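Local atomic coordinates of spore germination protein GerM (PDB entry 6GZB), a protein that is of unknown molecular function but affects both sporulation and germination of Bacillus subtilis and carries two tandem GerMN domains. Residues Asn186-Gly191 / Val216-Arg221; Ala197-Thr202 / Lys220-Ser225. One frame throughout, in Å; residues are numbered along the deposited sequence.

Contact 1 (Asn186-Gly191 / Val216-Arg221)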
ATOM      1  N   ASN A 186       3.418   0.073   7.621  1.00 24.67           N
ATOM      2  CA  ASN A 186       3.001   1.091   8.581  1.00 23.07           C
ATOM      3  C   ASN A 186       2.189   0.486   9.724  1.00 23.16           C
ATOM      4  O   ASN A 186       1.051   0.903   9.984  1.00 21.95           O
ATOM      5  CB  ASN A 186       2.156   2.166   7.886  1.00 25.32           C
ATOM      6  CG  ASN A 186       2.901   2.877   6.785  1.00 26.52           C
ATOM      7  OD1 ASN A 186       2.366   3.096   5.692  1.00 27.91           O
ATOM      8  ND2 ASN A 186       4.134   3.247   7.061  1.00 18.95           N
ATOM      9  N   LEU A 187       2.750  -0.515  10.387  1.00 28.14           N
ATOM     10  CA  LEU A 187       2.003  -1.276  11.398  1.00 26.04           C
ATOM     11  C   LEU A 187       1.474  -0.373  12.501  1.00 23.91           C
ATOM     12  O   LEU A 187       2.238   0.373  13.099  1.00 26.16           O
ATOM     13  CB  LEU A 187       2.902  -2.352  12.028  1.00 29.44           C
ATOM     14  CG  LEU A 187       3.585  -3.324  11.057  1.00 33.64           C
ATOM     15  CD1 LEU A 187       4.483  -4.286  11.828  1.00 36.34           C
ATOM     16  CD2 LEU A 187       2.580  -4.098  10.212  1.00 30.54           C
ATOM     17  N   GLU A 188       0.189  -0.490  12.823  1.00 24.58           N
ATOM     18  CA  GLU A 188      -0.359   0.192  13.985  1.00 27.88           C
ATOM     19  C   GLU A 188       0.132  -0.484  15.250  1.00 31.45           C
ATOM     20  O   GLU A 188      -0.178  -1.646  15.489  1.00 35.29           O
ATOM     21  CB  GLU A 188      -1.891   0.179  13.965  1.00 35.47           C
ATOM     22  CG  GLU A 188      -2.499   1.350  13.220  1.00 60.69           C
ATOM     23  CD  GLU A 188      -4.010   1.384  13.320  1.00 71.98           C
ATOM     24  OE1 GLU A 188      -4.618   2.331  12.774  1.00 63.02           O
ATOM     25  OE2 GLU A 188      -4.587   0.427  13.883  1.00 63.45           O
ATOM     26  N   THR A 189       0.906   0.246  16.048  1.00 34.23           N
ATOM     27  CA  THR A 189       1.504  -0.305  17.261  1.00 37.76           C
ATOM     28  C   THR A 189       1.121   0.473  18.517  1.00 41.34           C
ATOM     29  O   THR A 189       1.666   0.222  19.589  1.00 42.06           O
ATOM     30  CB  THR A 189       3.038  -0.292  17.176  1.00 39.26           C
ATOM     31  OG1 THR A 189       3.486   1.036  16.863  1.00 31.19           O
ATOM     32  CG2 THR A 189       3.529  -1.266  16.111  1.00 28.60           C
ATOM     33  N   ALA A 190       0.209   1.433  18.400  1.00 38.38           N
ATOM     34  CA  ALA A 190      -0.219   2.193  19.570  1.00 36.26           C
ATOM     35  C   ALA A 190      -1.091   1.313  20.452  1.00 40.52           C
ATOM     36  O   ALA A 190      -1.923   0.564  19.956  1.00 39.48           O
ATOM     37  CB  ALA A 190      -0.977   3.439  19.157  1.00 36.46           C
ATOM     38  N   GLY A 191      -0.904   1.406  21.765  1.00 44.87           N
ATOM     39  CA  GLY A 191      -1.793   0.714  22.699  1.00 36.70           C
ATOM     40  C   GLY A 191      -1.405  -0.750  22.839  1.00 43.92           C
ATOM     41  O   GLY A 191      -0.358  -1.179  22.342  1.00 36.36           O
ATOM     42  N   VAL A 216      -2.737   6.060   1.899  1.00 23.67           N
ATOM     43  CA  VAL A 216      -1.718   5.487   2.754  1.00 21.73           C
ATOM     44  C   VAL A 216      -2.208   4.169   3.352  1.00 24.36           C
ATOM     45  O   VAL A 216      -3.266   4.119   3.996  1.00 25.95           O
ATOM     46  CB  VAL A 216      -1.396   6.435   3.918  1.00 23.64           C
ATOM     47  CG1 VAL A 216      -0.343   5.819   4.830  1.00 26.95           C
ATOM     48  CG2 VAL A 216      -0.944   7.784   3.385  1.00 26.52           C
ATOM     49  N   PRO A 217      -1.465   3.091   3.107  1.00 22.77           N
ATOM     50  CA  PRO A 217      -1.861   1.777   3.604  1.00 26.44           C
ATOM     51  C   PRO A 217      -1.372   1.592   5.035  1.00 26.79           C
ATOM     52  O   PRO A 217      -0.242   1.959   5.348  1.00 31.50           O
ATOM     53  CB  PRO A 217      -1.131   0.825   2.659  1.00 23.81           C
ATOM     54  CG  PRO A 217       0.100   1.557   2.266  1.00 26.34           C
ATOM     55  CD  PRO A 217      -0.235   3.029   2.297  1.00 23.89           C
ATOM     56  N   VAL A 218      -2.241   1.088   5.901  1.00 27.36           N
ATOM     57  CA  VAL A 218      -1.908   0.867   7.301  1.00 23.92           C
ATOM     58  C   VAL A 218      -2.388  -0.530   7.692  1.00 26.63           C
ATOM     59  O   VAL A 218      -3.543  -0.891   7.462  1.00 27.15           O
ATOM     60  CB  VAL A 218      -2.601   1.912   8.199  1.00 27.13           C
ATOM     61  CG1 VAL A 218      -2.432   1.566   9.657  1.00 33.96           C
ATOM     62  CG2 VAL A 218      -2.051   3.304   7.917  1.00 30.23           C
ATOM     63  N   THR A 219      -1.495  -1.323   8.272  1.00 25.39           N
ATOM     64  CA  THR A 219      -1.871  -2.653   8.759  1.00 24.33           C
ATOM     65  C   THR A 219      -2.493  -2.561  10.153  1.00 26.99           C
ATOM     66  O   THR A 219      -1.839  -2.168  11.112  1.00 26.66           O
ATOM     67  CB  THR A 219      -0.660  -3.587   8.815  1.00 23.31           C
ATOM     68  OG1 THR A 219      -0.053  -3.662   7.520  1.00 28.84           O
ATOM     69  CG2 THR A 219      -1.086  -4.976   9.251  1.00 26.38           C
ATOM     70  N   LYS A 220      -3.773  -2.894  10.242  1.00 26.61           N
ATOM     71  CA  LYS A 220      -4.493  -2.874  11.502  1.00 28.50           C
ATOM     72  C   LYS A 220      -4.623  -4.289  12.059  1.00 34.28           C
ATOM     73  O   LYS A 220      -4.371  -5.268  11.351  1.00 31.01           O
ATOM     74  CB  LYS A 220      -5.884  -2.286  11.278  1.00 31.91           C
ATOM     75  CG  LYS A 220      -5.845  -0.931  10.592  1.00 37.48           C
ATOM     76  CD  LYS A 220      -7.158  -0.198  10.754  1.00 61.79           C
ATOM     77  CE  LYS A 220      -7.222   0.489  12.102  1.00 51.00           C
ATOM     78  NZ  LYS A 220      -8.206   1.604  12.098  1.00 63.47           N
ATOM     79  N   ARG A 221      -5.000  -4.387  13.330  1.00 29.79           N
ATOM     80  CA  ARG A 221      -5.278  -5.676  13.951  1.00 29.79           C
ATOM     81  C   ARG A 221      -6.779  -5.912  13.949  1.00 27.12           C
ATOM     82  O   ARG A 221      -7.532  -5.112  14.473  1.00 32.37           O
ATOM     83  CB  ARG A 221      -4.753  -5.709  15.391  1.00 28.50           C
ATOM     84  CG  ARG A 221      -3.264  -5.466  15.553  1.00 27.40           C
ATOM     85  CD  ARG A 221      -2.408  -6.321  14.621  1.00 30.87           C
ATOM     86  NE  ARG A 221      -2.551  -7.756  14.851  1.00 30.74           N
ATOM     87  CZ  ARG A 221      -1.701  -8.678  14.401  1.00 29.77           C
ATOM     88  NH1 ARG A 221      -0.639  -8.320  13.694  1.00 26.17           N
ATOM     89  NH2 ARG A 221      -1.914  -9.965  14.659  1.00 36.38           N
TER
HETATM   90  O   HOH W   1      -1.103  -3.519  13.430  1.00 26.70           O
HETATM   91  O   HOH W   2      -4.995  -2.030  14.799  1.00 28.40           O

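Contact 2 (Ala197-Thr202 / Lys220-Ser225)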
ATOM      1  N   ALA A 197      -4.853 -12.923  19.391  1.00 33.03           N
ATOM      2  CA  ALA A 197      -6.302 -12.832  19.237  1.00 32.61           C
ATOM      3  C   ALA A 197      -6.698 -12.013  18.014  1.00 33.95           C
ATOM      4  O   ALA A 197      -7.880 -11.801  17.782  1.00 33.63           O
ATOM      5  CB  ALA A 197      -6.928 -12.217  20.473  1.00 32.98           C
ATOM      6  N   THR A 198      -5.718 -11.528  17.256  1.00 33.60           N
ATOM      7  CA  THR A 198      -6.003 -10.670  16.114  1.00 27.39           C
ATOM      8  C   THR A 198      -5.181 -11.089  14.912  1.00 31.50           C
ATOM      9  O   THR A 198      -4.181 -11.796  15.042  1.00 34.08           O
ATOM     10  CB  THR A 198      -5.698  -9.192  16.415  1.00 29.42           C
ATOM     11  OG1 THR A 198      -4.307  -9.035  16.695  1.00 30.54           O
ATOM     12  CG2 THR A 198      -6.506  -8.691  17.591  1.00 27.91           C
ATOM     13  N   HIS A 199      -5.596 -10.634  13.735  1.00 30.10           N
ATOM     14  CA  HIS A 199      -4.818 -10.867  12.521  1.00 27.44           C
ATOM     15  C   HIS A 199      -4.657  -9.549  11.769  1.00 29.19           C
ATOM     16  O   HIS A 199      -5.475  -8.642  11.916  1.00 27.79           O
ATOM     17  CB  HIS A 199      -5.497 -11.911  11.633  1.00 23.91           C
ATOM     18  CG  HIS A 199      -6.942 -11.627  11.360  1.00 25.07           C
ATOM     19  ND1 HIS A 199      -7.389 -11.121  10.155  1.00 36.50           N
ATOM     20  CD2 HIS A 199      -8.038 -11.761  12.138  1.00 26.10           C
ATOM     21  CE1 HIS A 199      -8.702 -10.979  10.199  1.00 25.77           C
ATOM     22  NE2 HIS A 199      -9.120 -11.350  11.396  1.00 36.66           N
ATOM     23  N   PRO A 200      -3.578  -9.428  10.990  1.00 28.24           N
ATOM     24  CA  PRO A 200      -3.275  -8.191  10.287  1.00 28.46           C
ATOM     25  C   PRO A 200      -4.186  -7.998   9.087  1.00 28.30           C
ATOM     26  O   PRO A 200      -4.528  -8.961   8.405  1.00 24.73           O
ATOM     27  CB  PRO A 200      -1.828  -8.398   9.825  1.00 25.27           C
ATOM     28  CG  PRO A 200      -1.722  -9.875   9.643  1.00 25.94           C
ATOM     29  CD  PRO A 200      -2.561 -10.466  10.743  1.00 32.19           C
ATOM     30  N   LEU A 201      -4.548  -6.747   8.820  1.00 25.13           N
ATOM     31  CA  LEU A 201      -5.294  -6.411   7.622  1.00 22.74           C
ATOM     32  C   LEU A 201      -4.924  -4.996   7.202  1.00 24.47           C
ATOM     33  O   LEU A 201      -4.953  -4.065   8.012  1.00 25.20           O
ATOM     34  CB  LEU A 201      -6.800  -6.488   7.892  1.00 28.45           C
ATOM     35  CG  LEU A 201      -7.692  -6.451   6.647  1.00 31.51           C
ATOM     36  CD1 LEU A 201      -7.563  -7.752   5.866  1.00 29.66           C
ATOM     37  CD2 LEU A 201      -9.141  -6.167   7.022  1.00 35.74           C
ATOM     38  N   THR A 202      -4.582  -4.843   5.929  1.00 25.89           N
ATOM     39  CA  THR A 202      -4.176  -3.557   5.400  1.00 29.47           C
ATOM     40  C   THR A 202      -5.378  -2.763   4.941  1.00 25.84           C
ATOM     41  O   THR A 202      -6.267  -3.285   4.255  1.00 27.90           O
ATOM     42  CB  THR A 202      -3.182  -3.732   4.253  1.00 30.79           C
ATOM     43  OG1 THR A 202      -1.962  -4.248   4.794  1.00 47.48           O
ATOM     44  CG2 THR A 202      -2.903  -2.403   3.556  1.00 35.20           C
ATOM     45  N   LYS A 220      -3.773  -2.894  10.242  1.00 26.61           N
ATOM     46  CA  LYS A 220      -4.493  -2.874  11.502  1.00 28.50           C
ATOM     47  C   LYS A 220      -4.623  -4.289  12.059  1.00 34.28           C
ATOM     48  O   LYS A 220      -4.371  -5.268  11.351  1.00 31.01           O
ATOM     49  CB  LYS A 220      -5.884  -2.286  11.278  1.00 31.91           C
ATOM     50  CG  LYS A 220      -5.845  -0.931  10.592  1.00 37.48           C
ATOM     51  CD  LYS A 220      -7.158  -0.198  10.754  1.00 61.79           C
ATOM     52  CE  LYS A 220      -7.222   0.489  12.102  1.00 51.00           C
ATOM     53  NZ  LYS A 220      -8.206   1.604  12.098  1.00 63.47           N
ATOM     54  N   ARG A 221      -5.000  -4.387  13.330  1.00 29.79           N
ATOM     55  CA  ARG A 221      -5.278  -5.676  13.951  1.00 29.79           C
ATOM     56  C   ARG A 221      -6.779  -5.912  13.949  1.00 27.12           C
ATOM     57  O   ARG A 221      -7.532  -5.112  14.473  1.00 32.37           O
ATOM     58  CB  ARG A 221      -4.753  -5.709  15.391  1.00 28.50           C
ATOM     59  CG  ARG A 221      -3.264  -5.466  15.553  1.00 27.40           C
ATOM     60  CD  ARG A 221      -2.408  -6.321  14.621  1.00 30.87           C
ATOM     61  NE  ARG A 221      -2.551  -7.756  14.851  1.00 30.74           N
ATOM     62  CZ  ARG A 221      -1.701  -8.678  14.401  1.00 29.77           C
ATOM     63  NH1 ARG A 221      -0.639  -8.320  13.694  1.00 26.17           N
ATOM     64  NH2 ARG A 221      -1.914  -9.965  14.659  1.00 36.38           N
ATOM     65  N   ILE A 222      -7.209  -7.008  13.339  1.00 26.97           N
ATOM     66  CA  ILE A 222      -8.620  -7.374  13.316  1.00 26.66           C
ATOM     67  C   ILE A 222      -8.861  -8.572  14.249  1.00 29.73           C
ATOM     68  O   ILE A 222      -8.110  -9.552  14.215  1.00 26.82           O
ATOM     69  CB  ILE A 222      -9.053  -7.784  11.894  1.00 28.21           C
ATOM     70  CG1 ILE A 222      -8.618  -6.748  10.855  1.00 35.10           C
ATOM     71  CG2 ILE A 222     -10.552  -8.027  11.839  1.00 30.66           C
ATOM     72  CD1 ILE A 222      -9.196  -5.365  11.073  1.00 32.06           C
ATOM     73  N   ASP A 223      -9.932  -8.510  15.037  1.00 33.10           N
ATOM     74  CA  ASP A 223     -10.305  -9.613  15.918  1.00 37.21           C
ATOM     75  C   ASP A 223     -10.498 -10.904  15.138  1.00 37.34           C
ATOM     76  O   ASP A 223     -11.130 -10.919  14.087  1.00 32.22           O
ATOM     77  CB  ASP A 223     -11.586  -9.288  16.689  1.00 42.48           C
ATOM     78  CG  ASP A 223     -11.333  -8.393  17.888  1.00 72.89           C
ATOM     79  OD1 ASP A 223     -10.210  -8.433  18.437  1.00 74.73           O
ATOM     80  OD2 ASP A 223     -12.257  -7.646  18.278  1.00 84.82           O
ATOM     81  N   ASN A 224      -9.939 -11.991  15.658  1.00 30.77           N
ATOM     82  CA  ASN A 224      -9.961 -13.266  14.960  1.00 29.01           C
ATOM     83  C   ASN A 224     -11.365 -13.857  14.894  1.00 27.33           C
ATOM     84  O   ASN A 224     -11.649 -14.719  14.065  1.00 38.11           O
ATOM     85  CB  ASN A 224      -9.000 -14.248  15.632  1.00 31.00           C
ATOM     86  CG  ASN A 224      -7.569 -13.988  15.255  1.00 36.91           C
ATOM     87  OD1 ASN A 224      -7.300 -13.194  14.356  1.00 32.51           O
ATOM     88  ND2 ASN A 224      -6.637 -14.677  15.912  1.00 33.34           N
ATOM     89  N   SER A 225     -12.256 -13.374  15.744  1.00 32.93           N
ATOM     90  CA  SER A 225     -13.656 -13.775  15.663  1.00 40.81           C
ATOM     91  C   SER A 225     -14.330 -13.273  14.389  1.00 36.82           C
ATOM     92  O   SER A 225     -15.292 -13.875  13.934  1.00 44.84           O
ATOM     93  CB  SER A 225     -14.419 -13.276  16.879  1.00 39.62           C
ATOM     94  OG  SER A 225     -14.333 -11.871  16.971  1.00 47.70           O
TER
HETATM   95  O   HOH W   3      -3.821 -14.311  14.937  1.00 40.49           O

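Contact 1 (Asn186-Gly191 / Val216-Arg221)
Glu188 grips strand 216-221 with both its backbone and its side chain. Its amide N gives a nearly straight hydrogen bond to Thr219 O (3.1 Å, 175° at the hydrogen). A water donates to Glu188 O and to Thr219 O, which thus accepts two hydrogen bonds. The Glu188 side chain leaves with CG anti to its own carbonyl carbon (chi1 -88°) and then runs extended, crossing Val218 at about a right angle; CG rests 3.6 Å from Val218 CG1. Its carboxylate lies against the methylene chain of Lys220, OE2 being 3.2 Å from Lys220 CE, while OE1 and Lys220 NZ form only a long salt bridge of 3.7 Å. The bend of Lys220 at chi3 (82°) sets CE against the Glu188 carboxylate; NZ hydrogen-bonds to Tyr205 OH and forms a salt bridge with Glu236. A second water accepts a hydrogen bond from Arg221 N and donates one to Glu188 OE2. Segment 186-191 lies in the irregular loop between strands 163-164 and 198-208, and its Asn186-Glu188 part packs against strand 213-223 of the beta hairpin. Leu187 and Thr219 sit side by side, with Leu187 CD2 3.6 Å from Thr219 CB; Thr219 OG1 is bonded to Ile185 N. Asn186 O meets Val218 CG1 at 3.6 Å, and the Leu187 side chain also touches Gln137 and Gln141 of helix 136-147.

Contact 2 (Ala197-Thr202 / Lys220-Ser225)
Arg221 NE donates to Thr198 OG1 (2.8 Å, 158° at the hydrogen), the hydroxyl oxygen lying close to the guanidinium plane. Arg221 NH2 adds weak bonds to the same OG1 and to Thr198 O, 2.9 Å away. Thr198 holds OG1 between its backbone N and carbonyl carbon (chi1 62°), where it also bonds Asp194 O. The Arg221 chain bends at chi2 and chi3, which place CD and NE; the guanidinium lies over the neighbouring strand, with Pro200 N above its centre and His199 C nearer its rim. An alanine in place of Arg221 would probably leave Thr198 OG1 without the NE and NH2 donors and uncover the backbone at His199 and Pro200.

His199 and Ile222 exchange two backbone hydrogen bonds, as do Leu201 and Lys220. Past the last bridge, Asn224 N donates to Ala197 O at 3.0 Å. On the sheet face bearing His199, Leu201 and Ile222, Ile222 CB lies over the His199 ring in a CH-pi contact, 3.8 Å from the centroid and 23° off the normal. NE2 of this ring makes a weak bond to Asp223 O and another to Glu226 O. The Ile222 and Leu201 side chains cross, and Ile222 CG1 is tight against Leu201 CB at 3.5 Å; helix 229-239 packs on both residues through Asp229, Ala232 and Glu236. Alternating hydrogen-bonded and non-hydrogen-bonded pairs, ending with Thr198 opposite Asp223, are those of an antiparallel beta hairpin at its open end, formed here by strands 198-208 and 213-223.

Contacts 1 and 2 have centres about 11 Å apart and share Lys220 and Arg221 on strand 213-223. Along the chain 186-191 comes first, then 197-202 on strand 198-208, and finally the returning strand, which supplies the second segment of both contacts. The two meet directly where Thr219 CG2 packs on Pro200 CB at 3.5 Å. Contact 2 pairs the two strands of the hairpin, whereas contact 1 sets the preceding loop against one of them. Through the loop, Leu187 reaches helix 136-147, while Ile222 of the hairpin packs on helix 229-239, so the loop and hairpin together touch helices from both halves of the chain.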